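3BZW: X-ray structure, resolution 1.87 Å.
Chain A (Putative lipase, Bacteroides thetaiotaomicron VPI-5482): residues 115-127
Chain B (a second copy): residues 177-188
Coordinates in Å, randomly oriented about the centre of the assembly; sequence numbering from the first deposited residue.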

# COMPACT_ATOMS: atom_id res chain seq x y z
N GLU A 115 -0.36 -4.07 -32.58
CA GLU A 115 0.88 -4.75 -32.93
C GLU A 115 1.21 -4.41 -34.37
O GLU A 115 0.34 -4.41 -35.23
N GLU A 116 2.48 -4.10 -34.64
CA GLU A 116 2.91 -3.74 -35.98
C GLU A 116 4.23 -4.43 -36.30
O GLU A 116 4.98 -4.82 -35.41
N GLN A 117 4.50 -4.59 -37.60
CA GLN A 117 5.74 -5.18 -38.06
C GLN A 117 6.65 -4.00 -38.35
O GLN A 117 6.22 -3.04 -38.99
N VAL A 118 7.89 -4.06 -37.88
CA VAL A 118 8.83 -2.97 -38.11
C VAL A 118 10.27 -3.49 -38.20
O VAL A 118 10.62 -4.47 -37.54
N LEU A 119 11.08 -2.84 -39.02
CA LEU A 119 12.48 -3.24 -39.16
C LEU A 119 13.25 -2.78 -37.94
O LEU A 119 13.14 -1.64 -37.51
N SER A 120 14.05 -3.69 -37.38
CA SER A 120 14.85 -3.38 -36.21
C SER A 120 16.15 -4.17 -36.29
O SER A 120 16.19 -5.28 -36.81
N ALA A 121 17.23 -3.58 -35.77
CA ALA A 121 18.53 -4.24 -35.79
C ALA A 121 19.38 -3.76 -34.63
O ALA A 121 19.49 -2.56 -34.39
N HIS A 122 19.97 -4.71 -33.91
CA HIS A 122 20.81 -4.39 -32.76
C HIS A 122 22.05 -5.29 -32.74
O HIS A 122 22.31 -5.99 -31.77
N GLY A 123 22.81 -5.26 -33.84
CA GLY A 123 24.02 -6.05 -33.92
C GLY A 123 24.02 -7.03 -35.07
O GLY A 123 25.08 -7.35 -35.62
N GLU A 124 22.84 -7.52 -35.44
CA GLU A 124 22.72 -8.46 -36.54
C GLU A 124 21.91 -7.81 -37.66
O GLU A 124 21.29 -6.76 -37.46
N MSE A 125 21.92 -8.44 -38.83
CA MSE A 125 21.20 -7.92 -39.99
C MSE A 125 19.75 -7.57 -39.65
O MSE A 125 19.03 -8.39 -39.07
N LYS A 126 19.34 -6.36 -40.01
CA LYS A 126 17.98 -5.91 -39.72
C LYS A 126 16.95 -6.90 -40.25
O LYS A 126 17.13 -7.52 -41.29
N LYS A 127 15.85 -7.03 -39.51
CA LYS A 127 14.78 -7.92 -39.91
C LYS A 127 13.47 -7.41 -39.32
O LYS A 127 13.47 -6.62 -38.37
N GLY B 177 23.32 1.90 -40.71
CA GLY B 177 23.77 0.64 -41.28
C GLY B 177 22.74 -0.45 -41.10
O GLY B 177 21.81 -0.30 -40.30
N ASP B 178 22.91 -1.55 -41.82
CA ASP B 178 21.97 -2.67 -41.76
C ASP B 178 21.92 -3.41 -40.42
O ASP B 178 21.02 -4.22 -40.21
N LYS B 179 22.87 -3.15 -39.53
CA LYS B 179 22.88 -3.82 -38.24
C LYS B 179 22.58 -2.89 -37.06
O LYS B 179 22.72 -3.28 -35.90
N ASN B 180 22.16 -1.66 -37.36
CA ASN B 180 21.84 -0.70 -36.31
C ASN B 180 20.63 0.10 -36.79
O ASN B 180 20.77 1.18 -37.37
N VAL B 181 19.44 -0.46 -36.57
CA VAL B 181 18.18 0.16 -36.97
C VAL B 181 17.30 0.33 -35.75
O VAL B 181 16.86 -0.64 -35.13
N GLN B 182 17.03 1.59 -35.40
CA GLN B 182 16.23 1.91 -34.23
C GLN B 182 14.89 2.57 -34.57
O GLN B 182 14.86 3.71 -35.03
N PRO B 183 13.77 1.86 -34.34
CA PRO B 183 12.45 2.42 -34.64
C PRO B 183 12.20 3.66 -33.79
O PRO B 183 12.82 3.83 -32.74
N ASP B 184 11.30 4.53 -34.24
CA ASP B 184 11.01 5.75 -33.48
C ASP B 184 10.30 5.41 -32.16
O ASP B 184 9.90 4.26 -31.94
N GLU B 185 10.14 6.42 -31.30
CA GLU B 185 9.53 6.21 -29.99
C GLU B 185 8.05 5.87 -29.92
O GLU B 185 7.50 5.77 -28.82
N SER B 186 7.39 5.70 -31.07
CA SER B 186 5.99 5.33 -31.03
C SER B 186 5.94 3.80 -30.89
O SER B 186 4.86 3.22 -30.75
N TYR B 187 7.11 3.18 -30.91
CA TYR B 187 7.23 1.72 -30.78
C TYR B 187 7.83 1.33 -29.43
O TYR B 187 8.70 2.03 -28.91
N GLN B 188 7.39 0.21 -28.88
CA GLN B 188 7.97 -0.27 -27.63
C GLN B 188 9.26 -0.94 -28.07
O GLN B 188 9.42 -1.29 -29.25

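Lys B179, Val B181 and Asp B178 cover the most surface between two copies of the putative lipase. Val B181 lies in a short strand antiparallel to the chain A strand; Asp B178 and Lys B179 lie in the turn before it and meet the loop after the chain A strand.

Val B181 (t) is the buried centre. It pairs with Ala A121, and both side chains lie on the same face of the sheet. Ala A121 N donates to Val B181 O, and Val B181 N to Ala A121 O, both at 3.0 Å. This pairing brings Ala A121 CB to 3.8 Å from Val B181 CB. Val B181 CG1 lies 3.4 Å from Leu A119 O, and its CG2 3.9 Å from Lys A126 CB.

Asp B178 (chi1 m) supplies the charged partner. Lys A126 (p, t, t, m) points toward chain B. Its NZ forms a salt bridge with Asp B178 OD2 at 3.1 Å; the hydrogen bond within it is weak. Lys A126 N also donates to Asp B178 O at 2.7 Å. Met A125, a selenomethionine (m, m, m), starts away from chain B, but its end returns, and CE reaches Asp B178 CB at 3.3 Å.

Lys B179 (m, t, m, m) packs its aliphatic chain beside the loop: its CD is 3.4 Å from Gly A123 O and its CG is 4.0 Å from Met A125 SE. The end of the chain leads away. Gly A123 N donates to Lys B179 O at 2.9 Å.

Val A118 (p) points toward chain B. Its CG2 sits over one face of the Tyr B187 ring, 4.1 Å from the centroid, as a CH-pi contact. The same CG2 is 4.0 Å from Pro B183 CG. Tyr B187 has chi1 m, and Glu A116 CB approaches its ring edge, 4.3 Å from Tyr B187 CE1.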

# COMPACT_ATOMS: atom_id res chain seq x y z
CB GLU A 115 0.73 -6.27 -32.79
CG GLU A 115 0.49 -6.76 -31.37
CD GLU A 115 1.59 -6.35 -30.41
OE1 GLU A 115 2.77 -6.38 -30.81
OE2 GLU A 115 1.27 -6.01 -29.25
CB GLU A 116 3.12 -2.23 -36.10
CG GLU A 116 1.86 -1.38 -36.05
CD GLU A 116 0.95 -1.60 -37.24
OE1 GLU A 116 1.48 -1.80 -38.36
OE2 GLU A 116 -0.28 -1.54 -37.07
CB GLN A 117 5.52 -5.99 -39.33
CG GLN A 117 4.68 -7.23 -39.13
CD GLN A 117 5.30 -8.17 -38.13
OE1 GLN A 117 6.35 -8.76 -38.38
NE2 GLN A 117 4.66 -8.31 -36.98
CB VAL A 118 8.75 -1.92 -36.96
CG1 VAL A 118 9.24 -2.52 -35.65
CG2 VAL A 118 9.55 -0.68 -37.32
CB LEU A 119 13.11 -2.60 -40.41
CG LEU A 119 12.80 -3.25 -41.76
CD1 LEU A 119 13.38 -2.42 -42.89
CD2 LEU A 119 13.35 -4.67 -41.77
CB SER A 120 14.08 -3.76 -34.94
OG SER A 120 14.81 -3.41 -33.79
CB ALA A 121 19.24 -3.96 -37.10
CB HIS A 122 20.00 -4.56 -31.48
CG HIS A 122 18.79 -3.68 -31.42
ND1 HIS A 122 18.82 -2.40 -30.91
CD2 HIS A 122 17.53 -3.87 -31.88
CE1 HIS A 122 17.63 -1.84 -31.06
NE2 HIS A 122 16.83 -2.71 -31.64
CB GLU A 124 22.05 -9.74 -36.05
CG GLU A 124 22.83 -10.44 -34.95
CD GLU A 124 22.17 -11.71 -34.46
OE1 GLU A 124 21.04 -11.63 -33.94
OE2 GLU A 124 22.78 -12.79 -34.61
CB MSE A 125 21.23 -8.94 -41.12
CG MSE A 125 22.63 -9.18 -41.69
SE MSE A 125 23.42 -7.56 -42.40
CE MSE A 125 21.87 -6.92 -43.37
CB LYS A 126 17.73 -4.54 -40.34
CG LYS A 126 17.72 -4.52 -41.87
CD LYS A 126 17.39 -3.13 -42.40
CE LYS A 126 17.19 -3.14 -43.91
NZ LYS A 126 18.42 -3.58 -44.64
CB LYS A 127 15.04 -9.34 -39.42
CG LYS A 127 15.06 -9.48 -37.92
CD LYS A 127 15.38 -10.91 -37.51
CE LYS A 127 15.32 -11.08 -36.00
NZ LYS A 127 15.61 -12.48 -35.60
CB ASP B 178 22.29 -3.68 -42.87
CG ASP B 178 21.86 -3.18 -44.24
OD1 ASP B 178 22.21 -3.85 -45.24
OD2 ASP B 178 21.18 -2.14 -44.32
CB LYS B 179 24.22 -4.52 -38.03
CG LYS B 179 24.51 -5.61 -39.07
CD LYS B 179 25.78 -6.39 -38.76
CE LYS B 179 27.04 -5.64 -39.16
NZ LYS B 179 27.20 -5.56 -40.64
CB ASN B 180 23.04 0.21 -36.06
CG ASN B 180 22.89 1.06 -34.80
OD1 ASN B 180 23.86 1.66 -34.32
ND2 ASN B 180 21.68 1.12 -34.26
CB VAL B 181 17.44 -0.70 -38.02
CG1 VAL B 181 16.09 -0.08 -38.35
CG2 VAL B 181 18.29 -0.83 -39.27
CB GLN B 182 17.06 2.84 -33.32
CG GLN B 182 18.43 2.28 -32.99
CD GLN B 182 19.31 3.26 -32.22
OE1 GLN B 182 18.84 3.95 -31.31
NE2 GLN B 182 20.59 3.30 -32.57
CB PRO B 183 11.50 1.28 -34.27
CG PRO B 183 12.32 0.06 -34.55
CD PRO B 183 13.66 0.44 -33.95
CB ASP B 184 10.17 6.73 -34.31
CG ASP B 184 8.79 6.21 -34.67
OD1 ASP B 184 8.07 5.75 -33.76
OD2 ASP B 184 8.42 6.26 -35.86
CB GLU B 185 9.80 7.42 -29.07
CG GLU B 185 9.11 8.71 -29.51
CD GLU B 185 9.35 9.85 -28.53
OE1 GLU B 185 10.42 9.88 -27.89
OE2 GLU B 185 8.46 10.72 -28.40
CB SER B 186 5.25 5.77 -32.31
OG SER B 186 5.61 4.97 -33.43
CB TYR B 187 8.16 1.15 -31.86
CG TYR B 187 7.67 1.25 -33.28
CD1 TYR B 187 6.79 0.30 -33.80
CD2 TYR B 187 8.09 2.28 -34.12
CE1 TYR B 187 6.35 0.38 -35.13
CE2 TYR B 187 7.66 2.37 -35.44
CZ TYR B 187 6.79 1.41 -35.94
OH TYR B 187 6.36 1.50 -37.24
CB GLN B 188 7.08 -1.32 -26.94
CG GLN B 188 5.70 -0.85 -26.52
CD GLN B 188 4.99 -1.89 -25.66
OE1 GLN B 188 5.11 -3.09 -25.90
NE2 GLN B 188 4.23 -1.43 -24.67